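Local structure of TbpB (Actinobacillus pleuropneumoniae, 3HOL) at residues 113-118 with 268-273; 118-123 with 177-182. The protein probably binds host transferrin at the bacterial surface, serving as the lipoprotein part of a receptor for iron acquisition. One frame throughout, in Å; residues are numbered along the deposited sequence.

Interaction 1: 113-118 with 268-273; sequences ELPVNQ and SNVDTV
T272 and E113 meet side chain to side chain at about a right angle, the threonine OG1 donating to E113 OE1 over 2.6 Å, nearly along the carboxylate C-O bond. T272 has OG1 between its backbone N and carbonyl carbon (chi1 61°), which turns the hydroxyl to the glutamate, while E113 runs extended beyond CG. The same carboxylate has long, weak ion pairs with K242 and R274. Beside this bond, L114 and V273 form an antiparallel hydrogen-bonded pair, V273 N reaching L114 O at 2.8 Å and L114 N reaching V273 O at 3.0 Å. Beyond P115 the chain turns, yet V116 N still finds D271 O. Here the packing is aliphatic: V116 CG2 lies 3.6 Å from V273 CG1, and V270 CG1 approaches P115 CB to 3.5 Å. V270 CG2 comes to 3.7 Å from Q118 OE1, the two side chains crossing obliquely. Waters carry the pairing further, one joining D271 O to Q118 N and another D271 N to Q118 OE1. The distant cations would be expected to favour a charged E113, and the contact combines three backbone bonds, one side-chain bond and bridging waters with a few aliphatic touches.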
ATOM      1  N   GLU A 113      -4.747  -8.276  -3.476  1.00  9.75           N
ATOM      2  CA  GLU A 113      -5.070  -9.100  -4.635  1.00 10.41           C
ATOM      3  C   GLU A 113      -5.709  -8.214  -5.695  1.00 11.82           C
ATOM      4  O   GLU A 113      -6.412  -7.240  -5.368  1.00 11.50           O
ATOM      5  CB  GLU A 113      -6.029 -10.234  -4.255  1.00 11.51           C
ATOM      6  CG  GLU A 113      -5.529 -11.119  -3.122  1.00 14.04           C
ATOM      7  CD  GLU A 113      -6.388 -12.400  -2.895  1.00 24.73           C
ATOM      8  OE1 GLU A 113      -7.408 -12.633  -3.588  1.00 25.74           O
ATOM      9  OE2 GLU A 113      -6.021 -13.190  -2.019  1.00 28.43           O
ATOM     10  N   LEU A 114      -5.434  -8.540  -6.964  1.00 10.64           N
ATOM     11  CA  LEU A 114      -6.055  -7.892  -8.107  1.00 10.64           C
ATOM     12  C   LEU A 114      -6.846  -8.914  -8.956  1.00 10.81           C
ATOM     13  O   LEU A 114      -6.471 -10.104  -8.981  1.00  9.66           O
ATOM     14  CB  LEU A 114      -4.941  -7.290  -9.003  1.00 11.15           C
ATOM     15  CG  LEU A 114      -4.018  -6.220  -8.388  1.00 10.92           C
ATOM     16  CD1 LEU A 114      -3.086  -5.719  -9.495  1.00 10.18           C
ATOM     17  CD2 LEU A 114      -4.826  -5.048  -7.865  1.00 11.20           C
ATOM     18  N   PRO A 115      -7.896  -8.443  -9.670  1.00 10.53           N
ATOM     19  CA  PRO A 115      -8.584  -9.284 -10.653  1.00 11.27           C
ATOM     20  C   PRO A 115      -7.564  -9.839 -11.636  1.00 12.94           C
ATOM     21  O   PRO A 115      -6.559  -9.174 -11.955  1.00 12.69           O
ATOM     22  CB  PRO A 115      -9.575  -8.330 -11.307  1.00 11.45           C
ATOM     23  CG  PRO A 115      -9.860  -7.280 -10.206  1.00  9.95           C
ATOM     24  CD  PRO A 115      -8.557  -7.129  -9.491  1.00  8.84           C
ATOM     25  N   VAL A 116      -7.772 -11.088 -12.040  1.00 14.99           N
ATOM     26  CA  VAL A 116      -6.815 -11.801 -12.916  1.00 17.33           C
ATOM     27  C   VAL A 116      -6.894 -11.312 -14.355  1.00 17.88           C
ATOM     28  O   VAL A 116      -5.887 -10.986 -14.968  1.00 17.87           O
ATOM     29  CB  VAL A 116      -7.041 -13.358 -12.922  1.00 18.22           C
ATOM     30  CG1 VAL A 116      -5.903 -14.032 -13.674  1.00 18.17           C
ATOM     31  CG2 VAL A 116      -7.048 -13.879 -11.515  1.00 19.86           C
ATOM     32  N   ASN A 117      -8.086 -11.258 -14.908  1.00 20.01           N
ATOM     33  CA  ASN A 117      -8.164 -10.881 -16.305  1.00 22.25           C
ATOM     34  C   ASN A 117      -9.443 -10.183 -16.731  1.00 22.93           C
ATOM     35  O   ASN A 117      -9.537  -9.788 -17.886  1.00 24.46           O
ATOM     36  CB  ASN A 117      -7.884 -12.102 -17.196  1.00 23.41           C
ATOM     37  CG  ASN A 117      -8.886 -13.225 -16.987  1.00 27.22           C
ATOM     38  OD1 ASN A 117      -9.149 -14.023 -17.897  1.00 32.68           O
ATOM     39  ND2 ASN A 117      -9.444 -13.310 -15.787  1.00 33.48           N
ATOM     40  N   GLN A 118     -10.407 -10.005 -15.817  1.00 21.88           N
ATOM     41  CA  GLN A 118     -11.719  -9.414 -16.185  1.00 22.22           C
ATOM     42  C   GLN A 118     -11.521  -7.937 -16.509  1.00 20.44           C
ATOM     43  O   GLN A 118     -10.777  -7.267 -15.785  1.00 21.34           O
ATOM     44  CB  GLN A 118     -12.729  -9.546 -15.031  1.00 22.13           C
ATOM     45  CG  GLN A 118     -14.189  -9.316 -15.421  1.00 25.25           C
ATOM     46  CD  GLN A 118     -15.188  -9.732 -14.322  1.00 25.64           C
ATOM     47  OE1 GLN A 118     -14.994 -10.714 -13.596  1.00 27.07           O
ATOM     48  NE2 GLN A 118     -16.258  -8.986 -14.218  1.00 28.44           N
ATOM     49  N   SER A 268     -18.930  -8.919 -10.384  1.00 26.61           N
ATOM     50  CA  SER A 268     -19.463  -9.907  -9.410  1.00 29.01           C
ATOM     51  C   SER A 268     -18.617 -11.157  -9.393  1.00 28.99           C
ATOM     52  O   SER A 268     -18.323 -11.702 -10.461  1.00 28.47           O
ATOM     53  CB  SER A 268     -20.865 -10.363  -9.819  1.00 29.36           C
ATOM     54  OG  SER A 268     -21.693  -9.269 -10.184  1.00 35.08           O
ATOM     55  N   ASN A 269     -18.269 -11.643  -8.198  1.00 29.58           N
ATOM     56  CA  ASN A 269     -17.514 -12.908  -8.075  1.00 30.60           C
ATOM     57  C   ASN A 269     -16.263 -12.892  -8.982  1.00 28.92           C
ATOM     58  O   ASN A 269     -16.092 -13.769  -9.842  1.00 29.46           O
ATOM     59  CB  ASN A 269     -18.392 -14.140  -8.441  1.00 31.75           C
ATOM     60  CG  ASN A 269     -19.550 -14.386  -7.456  1.00 36.43           C
ATOM     61  OD1 ASN A 269     -20.577 -13.688  -7.486  1.00 41.31           O
ATOM     62  ND2 ASN A 269     -19.403 -15.411  -6.612  1.00 39.40           N
ATOM     63  N   VAL A 270     -15.436 -11.857  -8.821  1.00 25.92           N
ATOM     64  CA  VAL A 270     -14.276 -11.647  -9.661  1.00 22.87           C
ATOM     65  C   VAL A 270     -13.143 -12.564  -9.185  1.00 21.65           C
ATOM     66  O   VAL A 270     -12.843 -12.573  -7.989  1.00 22.06           O
ATOM     67  CB  VAL A 270     -13.849 -10.148  -9.563  1.00 22.88           C
ATOM     68  CG1 VAL A 270     -12.497  -9.930 -10.201  1.00 20.70           C
ATOM     69  CG2 VAL A 270     -14.927  -9.248 -10.193  1.00 21.49           C
ATOM     70  N   ASP A 271     -12.533 -13.317 -10.103  1.00 19.91           N
ATOM     71  CA  ASP A 271     -11.375 -14.177  -9.813  1.00 20.06           C
ATOM     72  C   ASP A 271     -10.162 -13.276  -9.607  1.00 18.40           C
ATOM     73  O   ASP A 271      -9.936 -12.352 -10.400  1.00 17.75           O
ATOM     74  CB  ASP A 271     -10.999 -15.061 -11.011  1.00 21.32           C
ATOM     75  CG  ASP A 271     -12.120 -16.000 -11.481  1.00 25.47           C
ATOM     76  OD1 ASP A 271     -12.963 -16.440 -10.665  1.00 25.37           O
ATOM     77  OD2 ASP A 271     -12.103 -16.322 -12.696  1.00 26.76           O
ATOM     78  N   THR A 272      -9.378 -13.536  -8.570  1.00 17.04           N
ATOM     79  CA  THR A 272      -8.261 -12.641  -8.242  1.00 15.93           C
ATOM     80  C   THR A 272      -6.973 -13.421  -8.101  1.00 16.22           C
ATOM     81  O   THR A 272      -7.013 -14.659  -7.930  1.00 15.87           O
ATOM     82  CB  THR A 272      -8.547 -11.795  -6.973  1.00 16.30           C
ATOM     83  OG1 THR A 272      -8.733 -12.677  -5.865  1.00 17.91           O
ATOM     84  CG2 THR A 272      -9.825 -10.975  -7.120  1.00 13.53           C
ATOM     85  N   VAL A 273      -5.828 -12.722  -8.237  1.00 14.54           N
ATOM     86  CA  VAL A 273      -4.518 -13.273  -7.894  1.00 14.09           C
ATOM     87  C   VAL A 273      -3.818 -12.371  -6.859  1.00 13.82           C
ATOM     88  O   VAL A 273      -3.973 -11.146  -6.893  1.00 12.16           O
ATOM     89  CB  VAL A 273      -3.551 -13.372  -9.125  1.00 14.14           C
ATOM     90  CG1 VAL A 273      -3.848 -14.603  -9.943  1.00 14.95           C
ATOM     91  CG2 VAL A 273      -3.567 -12.091 -10.015  1.00 14.34           C
TER
HETATM   92  O   HOH W   1      -9.852 -15.781 -14.444  1.00 22.39           O
HETATM   93  O   HOH W   2     -13.135 -12.810 -13.110  1.00 22.89           O
HETATM   94  O   HOH W   3     -10.756 -11.547 -13.110  1.00 25.55           O

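Interaction 2: 118-123 with 177-182; sequences QLLTYT and VDFATK
L120 and V177 form an antiparallel hydrogen-bonded pair between strands 119-133 and 171-178 of the N-lobe beta barrel, near the end of the latter strand. V177 N gives a nearly straight bond to L120 O (2.8 Å, 174° at the hydrogen), and L120 N answers to V177 O at 3.0 Å. The L120 and V177 side chains lie on one face of the sheet; on the other, with L119 CG anti to its backbone N (chi1 178°), the end of the side chain comes nearer the other strand and L119 CD1 lies 3.8 Å from D178 CB.

F179, just past the strand, extends the apolar side of the contact. Its CG is anti to the carbonyl carbon (chi1 -73°), and the ring folds back against V177 CG1 and toward L120, whose CD1 comes to 3.9 Å from F179 CE1. Y122 reaches toward the same ring tip to tip, while its CE2 meets V177 CG2 at 3.7 Å. In the next shell, Y122 OH hydrogen-bonds to A243 O and the H265 and tyrosine rings meet edge-to-face, so the hydroxyl is bonded and the ring has an aromatic neighbour; I202 and F238 pack on F179.

Around the phenylalanine ring, V177 CG1 sits 3.4 Å above the plane, over its centre, and Y122 OH lies in that plane at the edge, 3.3 Å from F179 CZ.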
ATOM      1  N   GLN A 118     -10.407 -10.005 -15.817  1.00 21.88           N
ATOM      2  CA  GLN A 118     -11.719  -9.414 -16.185  1.00 22.22           C
ATOM      3  C   GLN A 118     -11.521  -7.937 -16.509  1.00 20.44           C
ATOM      4  O   GLN A 118     -10.777  -7.267 -15.785  1.00 21.34           O
ATOM      5  CB  GLN A 118     -12.729  -9.546 -15.031  1.00 22.13           C
ATOM      6  CG  GLN A 118     -14.189  -9.316 -15.421  1.00 25.25           C
ATOM      7  CD  GLN A 118     -15.188  -9.732 -14.322  1.00 25.64           C
ATOM      8  OE1 GLN A 118     -14.994 -10.714 -13.596  1.00 27.07           O
ATOM      9  NE2 GLN A 118     -16.258  -8.986 -14.218  1.00 28.44           N
ATOM     10  N   LEU A 119     -12.135  -7.439 -17.585  1.00 16.56           N
ATOM     11  CA  LEU A 119     -12.018  -6.002 -17.955  1.00 15.32           C
ATOM     12  C   LEU A 119     -13.056  -5.262 -17.121  1.00 14.62           C
ATOM     13  O   LEU A 119     -14.247  -5.511 -17.262  1.00 14.57           O
ATOM     14  CB  LEU A 119     -12.240  -5.821 -19.464  1.00 14.14           C
ATOM     15  CG  LEU A 119     -12.231  -4.446 -20.141  1.00 14.07           C
ATOM     16  CD1 LEU A 119     -10.873  -3.743 -20.004  1.00 15.61           C
ATOM     17  CD2 LEU A 119     -12.565  -4.693 -21.624  1.00 12.75           C
ATOM     18  N   LEU A 120     -12.609  -4.426 -16.187  1.00 13.30           N
ATOM     19  CA  LEU A 120     -13.526  -3.855 -15.202  1.00 11.61           C
ATOM     20  C   LEU A 120     -13.663  -2.333 -15.288  1.00 10.66           C
ATOM     21  O   LEU A 120     -12.672  -1.611 -15.431  1.00  9.81           O
ATOM     22  CB  LEU A 120     -13.121  -4.286 -13.781  1.00 10.97           C
ATOM     23  CG  LEU A 120     -13.430  -5.742 -13.372  1.00 10.95           C
ATOM     24  CD1 LEU A 120     -12.589  -6.071 -12.147  1.00 12.96           C
ATOM     25  CD2 LEU A 120     -14.909  -5.948 -13.096  1.00 12.06           C
ATOM     26  N   THR A 121     -14.900  -1.866 -15.222  1.00  9.39           N
ATOM     27  CA  THR A 121     -15.196  -0.410 -15.303  1.00 10.62           C
ATOM     28  C   THR A 121     -15.438   0.099 -13.901  1.00  9.96           C
ATOM     29  O   THR A 121     -16.295  -0.424 -13.226  1.00  9.13           O
ATOM     30  CB  THR A 121     -16.447  -0.170 -16.188  1.00 10.99           C
ATOM     31  OG1 THR A 121     -16.076  -0.482 -17.518  1.00 15.56           O
ATOM     32  CG2 THR A 121     -16.907   1.287 -16.145  1.00 12.49           C
ATOM     33  N   TYR A 122     -14.655   1.093 -13.455  1.00  9.20           N
ATOM     34  CA  TYR A 122     -14.915   1.745 -12.166  1.00  7.81           C
ATOM     35  C   TYR A 122     -15.635   3.060 -12.495  1.00  8.62           C
ATOM     36  O   TYR A 122     -15.158   3.847 -13.340  1.00  9.53           O
ATOM     37  CB  TYR A 122     -13.598   2.066 -11.484  1.00  6.69           C
ATOM     38  CG  TYR A 122     -12.830   0.868 -11.018  1.00  7.58           C
ATOM     39  CD1 TYR A 122     -12.758   0.565  -9.659  1.00  4.10           C
ATOM     40  CD2 TYR A 122     -12.164   0.029 -11.932  1.00  8.57           C
ATOM     41  CE1 TYR A 122     -12.001  -0.565  -9.195  1.00  9.75           C
ATOM     42  CE2 TYR A 122     -11.427  -1.110 -11.486  1.00  9.75           C
ATOM     43  CZ  TYR A 122     -11.355  -1.379 -10.121  1.00  9.38           C
ATOM     44  OH  TYR A 122     -10.640  -2.449  -9.678  1.00 10.54           O
ATOM     45  N   THR A 123     -16.731   3.320 -11.789  1.00  8.16           N
ATOM     46  CA  THR A 123     -17.523   4.500 -11.972  1.00  8.30           C
ATOM     47  C   THR A 123     -17.610   5.277 -10.682  1.00  7.27           C
ATOM     48  O   THR A 123     -17.801   4.683  -9.603  1.00  6.50           O
ATOM     49  CB  THR A 123     -18.955   4.112 -12.413  1.00  8.71           C
ATOM     50  OG1 THR A 123     -18.865   3.421 -13.671  1.00 13.36           O
ATOM     51  CG2 THR A 123     -19.760   5.368 -12.684  1.00 12.04           C
ATOM     52  N   VAL A 177     -10.301  -0.725 -16.540  1.00  8.83           N
ATOM     53  CA  VAL A 177      -9.023  -1.333 -16.171  1.00  8.10           C
ATOM     54  C   VAL A 177      -8.929  -2.725 -16.810  1.00  9.49           C
ATOM     55  O   VAL A 177      -9.782  -3.597 -16.577  1.00  9.78           O
ATOM     56  CB  VAL A 177      -8.807  -1.419 -14.635  1.00  7.45           C
ATOM     57  CG1 VAL A 177      -7.419  -2.065 -14.306  1.00  6.98           C
ATOM     58  CG2 VAL A 177      -8.898   0.016 -14.009  1.00  6.79           C
ATOM     59  N   ASP A 178      -7.863  -2.916 -17.588  1.00  8.88           N
ATOM     60  CA  ASP A 178      -7.539  -4.239 -18.118  1.00  9.76           C
ATOM     61  C   ASP A 178      -6.454  -4.814 -17.230  1.00 10.03           C
ATOM     62  O   ASP A 178      -5.284  -4.441 -17.356  1.00  9.97           O
ATOM     63  CB  ASP A 178      -7.087  -4.140 -19.583  1.00  8.77           C
ATOM     64  CG  ASP A 178      -6.907  -5.540 -20.254  1.00 11.40           C
ATOM     65  OD1 ASP A 178      -6.699  -6.547 -19.552  1.00 12.83           O
ATOM     66  OD2 ASP A 178      -6.975  -5.608 -21.501  1.00 13.55           O
ATOM     67  N   PHE A 179      -6.840  -5.678 -16.283  1.00  8.81           N
ATOM     68  CA  PHE A 179      -5.857  -6.210 -15.352  1.00  9.64           C
ATOM     69  C   PHE A 179      -4.847  -7.163 -16.029  1.00 10.58           C
ATOM     70  O   PHE A 179      -3.711  -7.334 -15.542  1.00  9.38           O
ATOM     71  CB  PHE A 179      -6.556  -6.858 -14.132  1.00  9.44           C
ATOM     72  CG  PHE A 179      -7.160  -5.820 -13.169  1.00  9.88           C
ATOM     73  CD1 PHE A 179      -8.513  -5.455 -13.261  1.00  8.87           C
ATOM     74  CD2 PHE A 179      -6.361  -5.189 -12.215  1.00  6.21           C
ATOM     75  CE1 PHE A 179      -9.071  -4.474 -12.362  1.00  8.99           C
ATOM     76  CE2 PHE A 179      -6.881  -4.224 -11.325  1.00  7.89           C
ATOM     77  CZ  PHE A 179      -8.234  -3.839 -11.414  1.00  8.45           C
ATOM     78  N   ALA A 180      -5.257  -7.737 -17.165  1.00 10.40           N
ATOM     79  CA  ALA A 180      -4.367  -8.626 -17.911  1.00 11.84           C
ATOM     80  C   ALA A 180      -3.184  -7.867 -18.463  1.00 12.38           C
ATOM     81  O   ALA A 180      -2.075  -8.408 -18.466  1.00 13.10           O
ATOM     82  CB  ALA A 180      -5.129  -9.401 -19.059  1.00 12.30           C
ATOM     83  N   THR A 181      -3.393  -6.625 -18.906  1.00 10.78           N
ATOM     84  CA  THR A 181      -2.302  -5.824 -19.428  1.00 11.56           C
ATOM     85  C   THR A 181      -1.729  -4.766 -18.438  1.00 11.08           C
ATOM     86  O   THR A 181      -0.748  -4.094 -18.762  1.00 10.82           O
ATOM     87  CB  THR A 181      -2.725  -5.121 -20.689  1.00 12.10           C
ATOM     88  OG1 THR A 181      -3.872  -4.317 -20.407  1.00 12.30           O
ATOM     89  CG2 THR A 181      -3.121  -6.148 -21.759  1.00 12.30           C
ATOM     90  N   LYS A 182      -2.342  -4.640 -17.260  1.00 10.18           N
ATOM     91  CA  LYS A 182      -1.999  -3.610 -16.271  1.00 10.10           C
ATOM     92  C   LYS A 182      -2.095  -2.195 -16.858  1.00  9.66           C
ATOM     93  O   LYS A 182      -1.215  -1.336 -16.649  1.00  9.55           O
ATOM     94  CB  LYS A 182      -0.629  -3.902 -15.638  1.00 10.67           C
ATOM     95  CG  LYS A 182      -0.698  -5.183 -14.768  1.00 11.94           C
ATOM     96  CD  LYS A 182       0.556  -5.361 -13.885  1.00 14.57           C
ATOM     97  CE  LYS A 182       0.515  -6.664 -13.079  1.00 16.13           C
ATOM     98  NZ  LYS A 182      -0.408  -6.609 -11.861  1.00 15.65           N
TER

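In the fold
The chain supplies 113-118, 118-123, 177-182 and 268-273 in that order, so interaction 2 falls within the long excursion that interaction 1 brings together. Q118 belongs to both contacts, whose centres lie about 9 Å apart. Strand 119-133 belongs to the barrel sheet, with 171-178 and 257-265 as neighbours; strand 113-115, the preceding strand in the chain, instead pairs with 272-282 in the sheet of the C-lobe handle. The two sheets thus meet where P115 packs on the barrel, with P115 O 3.2 Å from F179 CB and P115 CG 3.6 Å from L120 CD1. Together the contacts tie the N-lobe barrel to the C-lobe handle at the junction of the lobes.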